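Local coordinates for protein minor fimbrium tip subunit Mfa3 (Porphyromonas gingivalis ATCC 33277, PDB 5NF4) that forms part of the tip of the minor fimbriae, filaments through which the bacterium builds biofilms and adheres to host cells and other oral bacteria, at residues D200-E205 with T246-G251; Y288-I293 with Q303-A308; H325-I330 with K340-D345. All blocks are in the same frame, centred on the assembly; numbering follows the deposited sequence.

Interaction 1 of 3, residues D200-E205 with T246-G251; sequences DVNIVE and TNQWLG
Val201 and Trp249 form the hydrogen-bonded pair at the heart of this antiparallel contact, with Val201 N giving to Trp249 O at 2.9 Å and Trp249 N giving back to Val201 O at 2.8 Å. A third backbone bond, from Ile203 N to Asn247 O, extends the ladder to one residue before the strand that begins at Gln248.

The polar side chains gather on the face of Asp200, Asn202 and Gln248. With its CG anti to the backbone N (chi1 176°) and the chain extended beyond, Gln248 runs across to Asp200, where its NE2 meets OD1 at 2.9 Å in an almost straight bond. Asn202 ND2 reaches the same oxygen, also at 2.9 Å, from the opposite face of the carboxylate. OD1 thus takes two amide donors, while OD2 of Asp200 is bonded to His325, so both carboxylate oxygens are engaged. This face is only largely polar, since Leu250 CD2 packs 3.7 Å from Asp200 CG.

Apolar packing occupies the other face. Ile203 CG1 lies 3.7 Å from Trp249 CZ3, and the indole also touches Leu210.

Strand 180-205 thus pairs antiparallel with 248-254, Val201 and Trp249 packing on Ile213 and Leu240, consistent with the β-sandwich domains of the fimbrillin superfamily.

Interaction 2 of 3, residues Y288-I293 with Q303-A308; sequences YDVPII and QYLPFA
Tyr304, the first residue of the short helix 304-308, reaches across to the end of strand 288-291 and donates its hydroxyl proton to Pro291 O, with OH and O 2.7 Å apart. The bond lies in the carbonyl plane, on a lone pair, and Pro291 O in turn sits at the edge of the phenol ring. Placing CG anti to the backbone N (chi1 -177°) sends the ring off the helix toward the strand. The same OH accepts a weak bond from Ile293 N at 3.4 Å, and Tyr328 OH is a further partner.

Packing is closest around Ile293. Its CG1 occupies the position between backbone N and carbonyl carbon (chi1 72°), from which CD1 extends to Tyr304 CE1 at 3.5 Å and to Phe307 CE2 at 3.7 Å, so that one methyl group is wedged between two aromatic rings. The CG2 branch turns instead to Ala308 CB, 4.1 Å away. Ala308 also faces Pro291, whose CG lies 3.6 Å from Ala308 O; that carbonyl is hydrogen-bonded to Tyr318.

Toward the start of the strand the fit slackens. The Val290 side chain crosses Tyr304 at about a right angle, its CG1 3.9 Å from Tyr304 CE2, and the same methyl meets Leu305 CD2 only at 4.2 Å; Leu305 is itself partly exposed. Beyond it, the Asp289 carboxylate turns off to a salt bridge with Arg279, while Gln303, at the N-cap position, is exposed to solvent.

Chemically, a phenol hydroxyl that gives one strong bond and accepts a weak one satisfies a proline carbonyl and sets where the hydroxyl sits. Val290 and Ile293 beside the ring, with Pro291 O at its edge, limit its turning; polar bond and hydrocarbon packing are together consistent with a single docking position for the helix.

Interaction 3 of 3, residues H325-I330 with K340-D345; sequences HYIYRI and KYSICD
Ile343 lies against Tyr326, its CG1 over one face of the ring, 4.2 Å from the centroid in a CH-pi contact, while CD1 comes to 3.5 Å from Tyr326 CE2. Farther along the same face, Tyr328 and Tyr341 run side by side with their ring planes at 50°, and Tyr328 CZ is 3.5 Å from Tyr341 CD1. On the other face the contacts are more mixed. Ile327 CD1 meets the sulfur of Cys344 at 3.5 Å, and Arg329, bent at chi3 (-68°), folds back over the neighbouring strand. One face of its guanidinium rests over the Lys340 carbonyl carbon, and NH1 donates to Ser342 OG at 3.3 Å.

These side chains are set by a regular antiparallel β-hairpin, strands 324-332 and 337-345. His325 with Cys344, Ile327 with Ser342 and Arg329 with Lys340 are its hydrogen-bonded pairs, each joined by two backbone bonds; Arg329 N to Lys340 O, at 2.8 Å, is nearly straight. Tyr326 with Ile343 and Tyr328 with Tyr341 fall at the non-hydrogen-bonded positions between them.

In the next shell, Tyr326 OH is bonded to Thr294 OG1 and Tyr321 N, Tyr328 OH to Tyr304 OH, and Tyr341 OH to His295 N. Phe278 packs edge-to-face with the Tyr328 ring. Strand 180-205 runs parallel alongside 324-332; there the His325 side chain touches Lys198, and its NE2 is hydrogen-bonded to Asp200 OD2.

The three contacts follow one another in series along the chain and lie on the same side of its centre. Strands 180-205 and 324-332 are parallel neighbours, so interactions 1 and 3 sit side by side with centres about 11 Å apart, joined by backbone bonding and by the Asp200-His325 hydrogen bond. Interaction 2 lies about 12 Å from interaction 3, centre to centre, and reaches it through tyrosines, Tyr304 with Tyr328 and Tyr341 with Ile293. Interactions 1 and 2 do not touch; their centres are about 16 Å apart. The hairpin 325-330/340-345 therefore connects the other two, linking the strand pairing of interaction 1 to the short helix of interaction 2 within this tip subunit.

Interaction 1 of 3, residues D200-E205 with T246-G251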
# COMPACT_ATOMS: atom_id res chain seq x y z
N ASP A 200 0.15 -3.36 12.53
CA ASP A 200 0.41 -4.62 13.20
C ASP A 200 0.64 -4.33 14.68
O ASP A 200 1.71 -3.89 15.05
CB ASP A 200 1.64 -5.27 12.54
CG ASP A 200 1.85 -6.70 12.94
OD1 ASP A 200 1.37 -7.13 14.01
OD2 ASP A 200 2.55 -7.40 12.16
N VAL A 201 -0.38 -4.52 15.51
CA VAL A 201 -0.30 -4.19 16.94
C VAL A 201 -0.28 -5.45 17.82
O VAL A 201 -1.19 -6.28 17.80
CB VAL A 201 -1.47 -3.26 17.34
CG1 VAL A 201 -1.42 -2.93 18.81
CG2 VAL A 201 -1.44 -1.97 16.52
N ASN A 202 0.79 -5.57 18.59
CA ASN A 202 1.04 -6.74 19.39
C ASN A 202 1.11 -6.42 20.88
O ASN A 202 1.90 -5.58 21.31
CB ASN A 202 2.35 -7.39 18.94
CG ASN A 202 2.32 -7.82 17.47
OD1 ASN A 202 1.98 -8.96 17.15
ND2 ASN A 202 2.63 -6.90 16.58
N ILE A 203 0.24 -7.06 21.65
CA ILE A 203 0.21 -6.83 23.10
C ILE A 203 1.09 -7.87 23.76
O ILE A 203 0.68 -9.01 24.02
CB ILE A 203 -1.24 -6.89 23.67
CG1 ILE A 203 -2.20 -6.09 22.78
CG2 ILE A 203 -1.26 -6.43 25.12
CD1 ILE A 203 -1.78 -4.68 22.46
N VAL A 204 2.32 -7.47 24.04
CA VAL A 204 3.28 -8.38 24.64
C VAL A 204 3.00 -8.67 26.13
O VAL A 204 3.37 -9.70 26.66
CB VAL A 204 4.70 -7.81 24.45
CG1 VAL A 204 4.99 -7.61 22.98
CG2 VAL A 204 4.83 -6.49 25.14
N GLU A 205 2.30 -7.74 26.77
CA GLU A 205 1.97 -7.88 28.17
C GLU A 205 0.70 -7.08 28.48
O GLU A 205 0.50 -6.00 27.93
CB GLU A 205 3.19 -7.44 28.99
CG GLU A 205 2.97 -6.84 30.32
CD GLU A 205 4.31 -6.54 30.99
OE1 GLU A 205 5.38 -6.88 30.40
OE2 GLU A 205 4.30 -5.96 32.09
N THR A 246 -4.45 -15.08 19.38
CA THR A 246 -3.12 -14.57 19.70
C THR A 246 -3.25 -13.16 20.25
O THR A 246 -4.36 -12.66 20.38
CB THR A 246 -2.19 -14.57 18.47
OG1 THR A 246 -2.61 -13.55 17.56
CG2 THR A 246 -2.23 -15.94 17.77
N ASN A 247 -2.12 -12.52 20.54
CA ASN A 247 -2.14 -11.15 21.06
C ASN A 247 -1.74 -10.14 20.00
O ASN A 247 -1.22 -9.05 20.28
CB ASN A 247 -1.22 -11.07 22.28
CG ASN A 247 -1.74 -11.89 23.43
OD1 ASN A 247 -2.94 -12.14 23.52
ND2 ASN A 247 -0.84 -12.35 24.31
N GLN A 248 -2.04 -10.52 18.76
CA GLN A 248 -1.80 -9.69 17.60
C GLN A 248 -3.12 -9.19 16.99
O GLN A 248 -4.02 -9.98 16.74
CB GLN A 248 -1.01 -10.47 16.56
CG GLN A 248 -0.79 -9.68 15.26
CD GLN A 248 -0.09 -10.51 14.20
OE1 GLN A 248 -0.37 -11.71 14.04
NE2 GLN A 248 0.83 -9.90 13.48
N TRP A 249 -3.19 -7.88 16.76
CA TRP A 249 -4.30 -7.21 16.06
C TRP A 249 -3.84 -6.57 14.75
O TRP A 249 -2.80 -5.90 14.69
CB TRP A 249 -4.94 -6.14 16.95
CG TRP A 249 -5.96 -6.70 17.95
CD1 TRP A 249 -7.33 -6.67 17.83
CD2 TRP A 249 -5.68 -7.37 19.20
NE1 TRP A 249 -7.91 -7.28 18.92
CE2 TRP A 249 -6.93 -7.72 19.77
CE3 TRP A 249 -4.51 -7.70 19.88
CZ2 TRP A 249 -7.04 -8.37 20.99
CZ3 TRP A 249 -4.61 -8.37 21.10
CH2 TRP A 249 -5.87 -8.70 21.64
N LEU A 250 -4.64 -6.70 13.70
CA LEU A 250 -4.25 -6.18 12.38
C LEU A 250 -5.29 -5.25 11.78
O LEU A 250 -6.49 -5.43 11.98
CB LEU A 250 -4.01 -7.32 11.38
CG LEU A 250 -2.88 -8.30 11.68
CD1 LEU A 250 -2.88 -9.38 10.59
CD2 LEU A 250 -1.52 -7.59 11.76
N GLY A 251 -4.79 -4.29 11.02
CA GLY A 251 -5.59 -3.52 10.10
C GLY A 251 -4.76 -3.03 8.92
O GLY A 251 -3.53 -3.21 8.85

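Interaction 2 of 3, residues Y288-I293 with Q303-A308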
# COMPACT_ATOMS: atom_id res chain seq x y z
N TYR A 288 -5.96 5.44 25.14
CA TYR A 288 -4.63 5.86 24.78
C TYR A 288 -4.59 6.03 23.29
O TYR A 288 -4.97 5.12 22.56
CB TYR A 288 -3.58 4.83 25.19
CG TYR A 288 -3.53 4.56 26.68
CD1 TYR A 288 -4.35 3.59 27.26
CD2 TYR A 288 -2.65 5.25 27.50
CE1 TYR A 288 -4.29 3.33 28.63
CE2 TYR A 288 -2.58 5.00 28.85
CZ TYR A 288 -3.41 4.04 29.41
OH TYR A 288 -3.32 3.80 30.75
N ASP A 289 -4.14 7.20 22.84
CA ASP A 289 -3.98 7.44 21.41
C ASP A 289 -2.52 7.38 21.03
O ASP A 289 -1.66 7.98 21.67
CB ASP A 289 -4.57 8.79 21.03
CG ASP A 289 -6.09 8.84 21.14
OD1 ASP A 289 -6.74 7.78 21.04
OD2 ASP A 289 -6.62 9.95 21.30
N VAL A 290 -2.24 6.60 20.00
CA VAL A 290 -0.88 6.34 19.57
C VAL A 290 -0.77 6.79 18.12
O VAL A 290 -1.23 6.11 17.22
CB VAL A 290 -0.51 4.88 19.68
CG1 VAL A 290 0.96 4.63 19.27
CG2 VAL A 290 -0.78 4.39 21.12
N PRO A 291 -0.20 7.97 17.90
CA PRO A 291 -0.00 8.43 16.51
C PRO A 291 0.93 7.49 15.77
O PRO A 291 1.89 6.99 16.35
CB PRO A 291 0.61 9.83 16.69
CG PRO A 291 0.28 10.23 18.08
CD PRO A 291 0.32 8.94 18.87
N ILE A 292 0.64 7.28 14.49
CA ILE A 292 1.44 6.43 13.62
C ILE A 292 2.41 7.31 12.85
O ILE A 292 2.02 8.36 12.35
CB ILE A 292 0.51 5.63 12.69
CG1 ILE A 292 -0.36 4.68 13.53
CG2 ILE A 292 1.31 4.85 11.66
CD1 ILE A 292 -1.56 4.16 12.77
N ILE A 293 3.69 6.93 12.83
CA ILE A 293 4.73 7.70 12.14
C ILE A 293 5.54 6.80 11.25
O ILE A 293 5.50 5.58 11.39
CB ILE A 293 5.67 8.40 13.12
CG1 ILE A 293 6.60 7.38 13.83
CG2 ILE A 293 4.87 9.13 14.17
CD1 ILE A 293 7.50 7.99 14.89
N GLN A 303 12.11 7.20 23.44
CA GLN A 303 10.73 6.84 23.75
C GLN A 303 9.80 7.23 22.61
O GLN A 303 9.71 8.40 22.23
CB GLN A 303 10.27 7.51 25.04
CG GLN A 303 11.05 7.09 26.27
CD GLN A 303 10.56 7.83 27.48
OE1 GLN A 303 9.45 7.59 27.95
NE2 GLN A 303 11.35 8.78 27.96
N TYR A 304 9.12 6.23 22.06
CA TYR A 304 8.24 6.45 20.94
C TYR A 304 7.17 7.50 21.24
O TYR A 304 6.96 8.41 20.45
CB TYR A 304 7.56 5.15 20.52
CG TYR A 304 6.68 5.31 19.32
CD1 TYR A 304 7.18 5.15 18.04
CD2 TYR A 304 5.33 5.63 19.45
CE1 TYR A 304 6.38 5.31 16.92
CE2 TYR A 304 4.52 5.79 18.34
CZ TYR A 304 5.05 5.63 17.07
OH TYR A 304 4.25 5.78 15.95
N LEU A 305 6.49 7.40 22.38
CA LEU A 305 5.27 8.18 22.51
C LEU A 305 5.48 9.70 22.53
O LEU A 305 4.76 10.42 21.84
CB LEU A 305 4.48 7.75 23.74
CG LEU A 305 3.63 6.52 23.47
CD1 LEU A 305 3.09 5.99 24.81
CD2 LEU A 305 2.47 6.80 22.49
N PRO A 306 6.48 10.19 23.29
CA PRO A 306 6.71 11.63 23.32
C PRO A 306 7.12 12.17 21.95
O PRO A 306 6.71 13.26 21.57
CB PRO A 306 7.83 11.80 24.34
CG PRO A 306 7.77 10.57 25.19
CD PRO A 306 7.28 9.48 24.31
N PHE A 307 7.91 11.40 21.21
CA PHE A 307 8.32 11.80 19.87
C PHE A 307 7.10 11.85 18.96
O PHE A 307 6.81 12.85 18.29
CB PHE A 307 9.35 10.81 19.34
CG PHE A 307 9.81 11.08 17.94
CD1 PHE A 307 10.34 12.31 17.61
CD2 PHE A 307 9.78 10.10 16.98
CE1 PHE A 307 10.79 12.56 16.32
CE2 PHE A 307 10.24 10.34 15.72
CZ PHE A 307 10.74 11.57 15.39
N ALA A 308 6.36 10.75 18.95
CA ALA A 308 5.19 10.61 18.10
C ALA A 308 4.12 11.63 18.43
O ALA A 308 3.37 12.07 17.55
CB ALA A 308 4.62 9.21 18.23

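Interaction 3 of 3, residues H325-I330 with K340-D345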
# COMPACT_ATOMS: atom_id res chain seq x y z
N HIS A 325 5.08 -1.88 6.50
CA HIS A 325 4.54 -2.64 7.63
C HIS A 325 4.91 -1.92 8.93
O HIS A 325 6.10 -1.81 9.27
CB HIS A 325 5.13 -4.05 7.53
CG HIS A 325 4.59 -5.06 8.50
ND1 HIS A 325 5.12 -6.33 8.59
CD2 HIS A 325 3.58 -5.00 9.41
CE1 HIS A 325 4.47 -7.01 9.52
NE2 HIS A 325 3.53 -6.23 10.03
N TYR A 326 3.89 -1.43 9.63
CA TYR A 326 4.01 -0.66 10.86
C TYR A 326 3.71 -1.59 12.03
O TYR A 326 2.59 -2.07 12.19
CB TYR A 326 3.05 0.55 10.85
CG TYR A 326 3.41 1.56 9.77
CD1 TYR A 326 3.05 1.33 8.44
CD2 TYR A 326 4.14 2.70 10.06
CE1 TYR A 326 3.42 2.22 7.42
CE2 TYR A 326 4.51 3.62 9.05
CZ TYR A 326 4.14 3.35 7.73
OH TYR A 326 4.53 4.21 6.69
N ILE A 327 4.75 -1.85 12.82
CA ILE A 327 4.68 -2.87 13.87
C ILE A 327 4.84 -2.24 15.24
O ILE A 327 5.83 -1.57 15.53
CB ILE A 327 5.77 -3.95 13.65
CG1 ILE A 327 5.62 -4.57 12.25
CG2 ILE A 327 5.68 -5.05 14.72
CD1 ILE A 327 6.83 -5.36 11.79
N TYR A 328 3.84 -2.46 16.09
CA TYR A 328 3.85 -1.98 17.46
C TYR A 328 3.85 -3.13 18.45
O TYR A 328 3.17 -4.15 18.26
CB TYR A 328 2.63 -1.06 17.71
CG TYR A 328 2.75 0.19 16.89
CD1 TYR A 328 2.33 0.21 15.57
CD2 TYR A 328 3.35 1.34 17.41
CE1 TYR A 328 2.47 1.34 14.80
CE2 TYR A 328 3.50 2.48 16.63
CZ TYR A 328 3.04 2.48 15.34
OH TYR A 328 3.21 3.60 14.56
N ARG A 329 4.68 -2.97 19.47
CA ARG A 329 4.75 -3.91 20.58
C ARG A 329 4.36 -3.10 21.80
O ARG A 329 5.04 -2.13 22.16
CB ARG A 329 6.16 -4.52 20.69
CG ARG A 329 6.56 -5.18 19.36
CD ARG A 329 7.99 -5.61 19.30
NE ARG A 329 8.97 -4.52 19.27
CZ ARG A 329 9.19 -3.70 18.25
NH1 ARG A 329 8.46 -3.76 17.14
NH2 ARG A 329 10.14 -2.78 18.36
N ILE A 330 3.24 -3.48 22.39
CA ILE A 330 2.63 -2.70 23.48
C ILE A 330 2.50 -3.47 24.79
O ILE A 330 2.07 -4.63 24.81
CB ILE A 330 1.24 -2.21 23.06
CG1 ILE A 330 1.34 -1.36 21.80
CG2 ILE A 330 0.59 -1.40 24.24
CD1 ILE A 330 0.02 -1.00 21.22
N LYS A 340 6.76 0.12 21.84
CA LYS A 340 7.94 -0.02 20.99
C LYS A 340 7.48 -0.17 19.55
O LYS A 340 6.40 -0.72 19.30
CB LYS A 340 8.79 -1.21 21.42
CG LYS A 340 9.45 -1.06 22.79
CD LYS A 340 10.39 0.13 22.82
CE LYS A 340 11.04 0.33 24.18
NZ LYS A 340 12.18 -0.60 24.39
N TYR A 341 8.32 0.30 18.62
CA TYR A 341 7.93 0.51 17.24
C TYR A 341 9.02 0.10 16.27
O TYR A 341 10.21 0.27 16.54
CB TYR A 341 7.60 1.98 17.03
CG TYR A 341 7.66 2.53 15.60
CD1 TYR A 341 6.54 2.51 14.79
CD2 TYR A 341 8.83 3.10 15.10
CE1 TYR A 341 6.59 3.05 13.49
CE2 TYR A 341 8.89 3.64 13.83
CZ TYR A 341 7.76 3.61 13.03
OH TYR A 341 7.78 4.13 11.75
N SER A 342 8.59 -0.42 15.14
CA SER A 342 9.47 -0.57 13.99
C SER A 342 8.68 -0.43 12.69
O SER A 342 7.47 -0.63 12.67
CB SER A 342 10.19 -1.92 14.05
OG SER A 342 9.28 -2.99 14.09
N ILE A 343 9.35 -0.04 11.62
CA ILE A 343 8.73 -0.03 10.31
C ILE A 343 9.60 -0.91 9.41
O ILE A 343 10.82 -0.88 9.49
CB ILE A 343 8.60 1.40 9.75
CG1 ILE A 343 7.86 1.39 8.42
CG2 ILE A 343 9.96 2.06 9.71
CD1 ILE A 343 7.72 2.78 7.79
N CYS A 344 8.98 -1.73 8.59
CA CYS A 344 9.76 -2.52 7.65
C CYS A 344 9.02 -2.72 6.35
O CYS A 344 7.90 -2.27 6.19
CB CYS A 344 10.14 -3.87 8.26
SG CYS A 344 8.77 -4.83 8.87
N ASP A 345 9.67 -3.36 5.40
CA ASP A 345 9.01 -3.72 4.16
C ASP A 345 7.99 -4.80 4.45
O ASP A 345 8.09 -5.53 5.44
CB ASP A 345 10.02 -4.20 3.11
CG ASP A 345 10.78 -3.05 2.45
OD1 ASP A 345 10.20 -1.94 2.31
OD2 ASP A 345 11.95 -3.27 2.06